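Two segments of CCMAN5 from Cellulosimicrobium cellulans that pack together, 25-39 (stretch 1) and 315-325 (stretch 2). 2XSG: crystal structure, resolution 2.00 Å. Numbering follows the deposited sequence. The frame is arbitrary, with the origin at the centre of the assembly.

Stretch 1, residues 25-39: NDMPAAQAPNGLAKV
Stretch 2 315-325: LYRMFAMPMNA

Stretch 1 (25-39) has no regular helix or strand, whereas stretch 2 (315-325) enters as the last turn of a helix, loops through F319-P322 with a cis peptide bond before P322, and ends in a short strand at 323-324. Touching residues are at least 282 positions apart in sequence, and the contact buries 729 Å². The backbones are loosely spaced at the start, D26 CA to R317 CA being 8.7 Å, and close at the middle, N34 CA to A320 CA being 4.1 Å, and both advance together, D26 near R317, N34 meeting F319 and A320, L36 meeting M323 and N324.

D26 (phi/psi -97/169, chi1 m) points its CB toward stretch 2 and lays it over one face of the R317 guanidinium, D26 CB to R317 NH2 3.6 Å. Its carboxylate forms a long salt bridge, D26 OD2 to R317 NE 3.8 Å; the oxygen lies well out of the guanidinium plane, so charge alone acts. M27 (-121/148; chi p, t, p) offers its carbonyl at the guanidinium edge, where two N-H groups converge: R317 NH1 to M27 O 2.9 Å and R317 NH2 to M27 O 3.1 Å. R317 reaches this point with chi1 to chi3 m, m, t.

P28 (-85/6) follows without contact, and A29 (-48/141) brings A29 O to 3.6 Å from Y316 OH. Water 1 joins both carbonyls, of M27 and A29, to the hydroxyl, donating to M27 O (2.9 Å) and A29 O (2.7 Å) and accepting from Y316 OH (2.5 Å). Water 2 accepts from Q31 N (3.1 Å) and donates to Y316 OH (2.8 Å). A30 pairs with V39 in both directions, A30 N to V39 O and V39 N to A30 O each 3.0 Å, tying together the ends of the intervening loop. Q31 (-155/149; chi1 p, chi2 t) points its CB toward stretch 2 and sets Q31 CG 3.4 Å from Y316 OH; Y316 has chi1 t and chi2 85°.

A type II turn runs from A32 to G35, with P33 at -56/127, N34 at 50/34 and G35 N to A32 O at 3.0 Å. Water 4 donates to A32 O (2.9 Å) and F319 O (3.2 Å), linking the turn to stretch 2. N34, the residue most covered by the other stretch, grips it through its backbone: N34 N donates to F319 O at 2.8 Å, and N34 O accepts from N324 N at 2.9 Å and nearly linear, 178°. CA-H...O contacts supplement these, N34 CA to A320 O 3.5 Å and M323 CA to N34 O 3.6 Å. The N34 side chain has chi1 m.

Past the turn, G35 O lies 3.7 Å from M323 CB. L36 (-82/-46; t, p) makes an apolar contact, L36 CD1 to M323 SD 4.1 Å, and places L36 CB 3.6 Å from N324 O. K38 (-136/100; chi1 m, chi2 t) folds back so that K38 NZ donates a weak bond to G35 O at 3.3 Å, while K38 NZ remains 3.9 Å from A320 O, a buried carbonyl without a polar partner.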

# COMPACT_ATOMS: atom_id res chain seq x y z
N ASN A 25 3.01 9.28 -4.19
CA ASN A 25 1.67 9.06 -4.74
C ASN A 25 0.62 8.69 -3.70
O ASN A 25 -0.25 7.88 -3.96
CB ASN A 25 1.69 8.11 -5.95
CG ASN A 25 2.18 8.81 -7.21
OD1 ASN A 25 1.57 9.78 -7.67
ND2 ASN A 25 3.28 8.32 -7.78
N ASP A 26 0.72 9.30 -2.52
CA ASP A 26 -0.29 9.16 -1.48
C ASP A 26 -1.26 10.34 -1.49
O ASP A 26 -1.04 11.36 -2.17
CB ASP A 26 0.38 9.03 -0.11
CG ASP A 26 0.88 7.63 0.14
OD1 ASP A 26 0.20 6.63 -0.26
OD2 ASP A 26 1.97 7.51 0.74
N MET A 27 -2.34 10.19 -0.74
CA MET A 27 -3.44 11.15 -0.78
C MET A 27 -3.71 11.78 0.59
O MET A 27 -3.54 11.12 1.61
CB MET A 27 -4.71 10.46 -1.29
CG MET A 27 -5.27 9.39 -0.35
SD MET A 27 -6.55 8.39 -1.16
CE MET A 27 -5.50 7.28 -2.13
N PRO A 28 -4.15 13.05 0.61
CA PRO A 28 -4.62 13.62 1.87
C PRO A 28 -6.09 13.29 2.17
O PRO A 28 -6.66 13.79 3.14
CB PRO A 28 -4.46 15.12 1.63
CG PRO A 28 -4.79 15.26 0.17
CD PRO A 28 -4.24 14.01 -0.50
N ALA A 29 -6.70 12.44 1.34
CA ALA A 29 -8.14 12.11 1.41
C ALA A 29 -8.66 11.76 2.80
O ALA A 29 -7.99 11.06 3.58
CB ALA A 29 -8.46 10.97 0.45
N ALA A 30 -9.87 12.22 3.10
CA ALA A 30 -10.55 11.81 4.32
C ALA A 30 -10.92 10.33 4.19
O ALA A 30 -11.58 9.93 3.22
CB ALA A 30 -11.79 12.66 4.59
N GLN A 31 -10.47 9.51 5.14
CA GLN A 31 -10.77 8.09 5.09
C GLN A 31 -10.73 7.42 6.46
O GLN A 31 -9.98 7.85 7.34
CB GLN A 31 -9.86 7.36 4.09
CG GLN A 31 -8.35 7.60 4.24
CD GLN A 31 -7.60 7.19 3.00
OE1 GLN A 31 -8.20 7.00 1.95
NE2 GLN A 31 -6.28 7.07 3.09
N ALA A 32 -11.55 6.39 6.64
CA ALA A 32 -11.52 5.59 7.87
C ALA A 32 -10.44 4.52 7.72
O ALA A 32 -9.97 4.28 6.60
CB ALA A 32 -12.88 4.95 8.12
N PRO A 33 -10.08 3.84 8.83
CA PRO A 33 -9.11 2.75 8.69
C PRO A 33 -9.59 1.68 7.68
O PRO A 33 -10.71 1.20 7.78
CB PRO A 33 -9.03 2.17 10.11
CG PRO A 33 -9.35 3.32 10.99
CD PRO A 33 -10.43 4.08 10.24
N ASN A 34 -8.74 1.36 6.69
CA ASN A 34 -9.10 0.42 5.62
C ASN A 34 -10.44 0.74 4.95
O ASN A 34 -11.16 -0.15 4.53
CB ASN A 34 -9.10 -1.02 6.16
CG ASN A 34 -7.71 -1.50 6.52
OD1 ASN A 34 -6.97 -2.00 5.67
ND2 ASN A 34 -7.35 -1.34 7.78
N GLY A 35 -10.75 2.02 4.84
CA GLY A 35 -12.00 2.45 4.27
C GLY A 35 -12.07 2.30 2.77
O GLY A 35 -11.05 2.37 2.06
N LEU A 36 -13.30 2.09 2.30
CA LEU A 36 -13.64 2.07 0.89
C LEU A 36 -13.82 3.48 0.35
O LEU A 36 -13.31 3.82 -0.72
CB LEU A 36 -14.91 1.25 0.70
CG LEU A 36 -15.58 1.21 -0.67
CD1 LEU A 36 -14.72 0.46 -1.65
CD2 LEU A 36 -16.96 0.53 -0.53
N ALA A 37 -14.55 4.31 1.10
CA ALA A 37 -14.73 5.72 0.80
C ALA A 37 -13.47 6.50 1.09
O ALA A 37 -12.93 6.44 2.20
CB ALA A 37 -15.89 6.29 1.58
N LYS A 38 -12.99 7.21 0.08
CA LYS A 38 -11.74 7.96 0.16
C LYS A 38 -12.04 9.30 -0.47
O LYS A 38 -12.06 9.41 -1.70
CB LYS A 38 -10.62 7.25 -0.61
CG LYS A 38 -10.16 5.92 0.03
CD LYS A 38 -9.06 5.25 -0.79
CE LYS A 38 -7.91 4.81 0.10
NZ LYS A 38 -8.17 3.62 0.90
N VAL A 39 -12.29 10.31 0.37
CA VAL A 39 -12.83 11.58 -0.11
C VAL A 39 -11.63 12.50 -0.33
O VAL A 39 -11.14 13.15 0.59
CB VAL A 39 -13.84 12.19 0.87
CG1 VAL A 39 -14.68 13.25 0.16
CG2 VAL A 39 -14.73 11.12 1.47
N LEU A 315 2.15 4.50 10.24
CA LEU A 315 1.18 3.55 10.80
C LEU A 315 -0.21 3.82 10.19
O LEU A 315 -0.93 2.87 9.79
CB LEU A 315 1.14 3.62 12.33
CG LEU A 315 0.40 2.52 13.10
CD1 LEU A 315 1.05 1.13 12.90
CD2 LEU A 315 0.32 2.83 14.59
N TYR A 316 -0.59 5.10 10.10
CA TYR A 316 -1.84 5.48 9.44
C TYR A 316 -1.92 4.90 8.01
O TYR A 316 -2.91 4.30 7.63
CB TYR A 316 -2.01 7.00 9.48
CG TYR A 316 -3.03 7.58 8.53
CD1 TYR A 316 -4.39 7.66 8.87
CD2 TYR A 316 -2.65 8.08 7.28
CE1 TYR A 316 -5.34 8.20 7.99
CE2 TYR A 316 -3.58 8.62 6.40
CZ TYR A 316 -4.92 8.68 6.76
OH TYR A 316 -5.85 9.22 5.88
N ARG A 317 -0.84 5.05 7.25
CA ARG A 317 -0.77 4.57 5.87
C ARG A 317 -0.83 3.03 5.78
O ARG A 317 -1.27 2.49 4.76
CB ARG A 317 0.52 5.06 5.21
CG ARG A 317 0.65 6.57 5.04
CD ARG A 317 -0.44 7.11 4.14
NE ARG A 317 -0.19 8.49 3.76
CZ ARG A 317 -1.11 9.33 3.29
NH1 ARG A 317 -2.37 8.94 3.13
NH2 ARG A 317 -0.76 10.57 2.98
N MET A 318 -0.36 2.34 6.82
CA MET A 318 -0.40 0.88 6.86
C MET A 318 -1.82 0.29 6.90
O MET A 318 -2.04 -0.84 6.44
CB MET A 318 0.44 0.34 8.03
CG MET A 318 0.35 -1.19 8.20
SD MET A 318 1.28 -1.75 9.66
CE MET A 318 2.45 -0.47 9.71
N PHE A 319 -2.78 1.05 7.42
CA PHE A 319 -4.18 0.64 7.50
C PHE A 319 -5.04 1.29 6.39
O PHE A 319 -5.98 2.03 6.68
CB PHE A 319 -4.76 0.96 8.90
CG PHE A 319 -4.20 0.09 10.01
CD1 PHE A 319 -4.87 -1.06 10.42
CD2 PHE A 319 -3.02 0.44 10.65
CE1 PHE A 319 -4.36 -1.88 11.46
CE2 PHE A 319 -2.49 -0.36 11.68
CZ PHE A 319 -3.15 -1.52 12.08
N ALA A 320 -4.70 1.03 5.13
CA ALA A 320 -5.47 1.53 3.99
C ALA A 320 -5.94 0.41 3.05
O ALA A 320 -7.12 0.36 2.71
CB ALA A 320 -4.66 2.53 3.21
N MET A 321 -5.03 -0.45 2.62
CA MET A 321 -5.36 -1.48 1.63
C MET A 321 -4.87 -2.84 2.10
O MET A 321 -3.84 -2.90 2.75
CB MET A 321 -4.73 -1.15 0.27
CG MET A 321 -5.40 0.00 -0.50
SD MET A 321 -4.43 0.59 -1.92
CE MET A 321 -4.43 -0.82 -3.03
N PRO A 322 -5.61 -3.93 1.79
CA PRO A 322 -6.89 -3.95 1.07
C PRO A 322 -8.02 -3.25 1.83
O PRO A 322 -7.97 -3.14 3.06
CB PRO A 322 -7.17 -5.46 0.89
CG PRO A 322 -6.42 -6.12 2.02
CD PRO A 322 -5.17 -5.30 2.15
N MET A 323 -9.02 -2.77 1.09
CA MET A 323 -10.11 -1.99 1.67
C MET A 323 -11.25 -2.90 2.09
O MET A 323 -11.44 -3.97 1.50
CB MET A 323 -10.69 -0.99 0.66
CG MET A 323 -9.71 -0.24 -0.20
SD MET A 323 -10.67 0.60 -1.49
CE MET A 323 -9.59 0.34 -2.87
N ASN A 324 -12.00 -2.47 3.09
CA ASN A 324 -13.23 -3.16 3.48
C ASN A 324 -14.17 -3.17 2.27
O ASN A 324 -14.64 -2.12 1.83
CB ASN A 324 -13.85 -2.46 4.70
CG ASN A 324 -15.02 -3.22 5.32
OD1 ASN A 324 -15.76 -3.94 4.63
ND2 ASN A 324 -15.21 -3.02 6.62
N ALA A 325 -14.38 -4.36 1.70
CA ALA A 325 -15.30 -4.57 0.57
C ALA A 325 -16.58 -5.31 0.97
O ALA A 325 -17.23 -5.94 0.13
CB ALA A 325 -14.59 -5.31 -0.55
O HOH W 1 -5.39 10.51 3.76
O HOH W 2 -8.02 10.77 6.65
O HOH W 3 -4.73 5.23 5.39
O HOH W 4 -7.42 4.44 5.13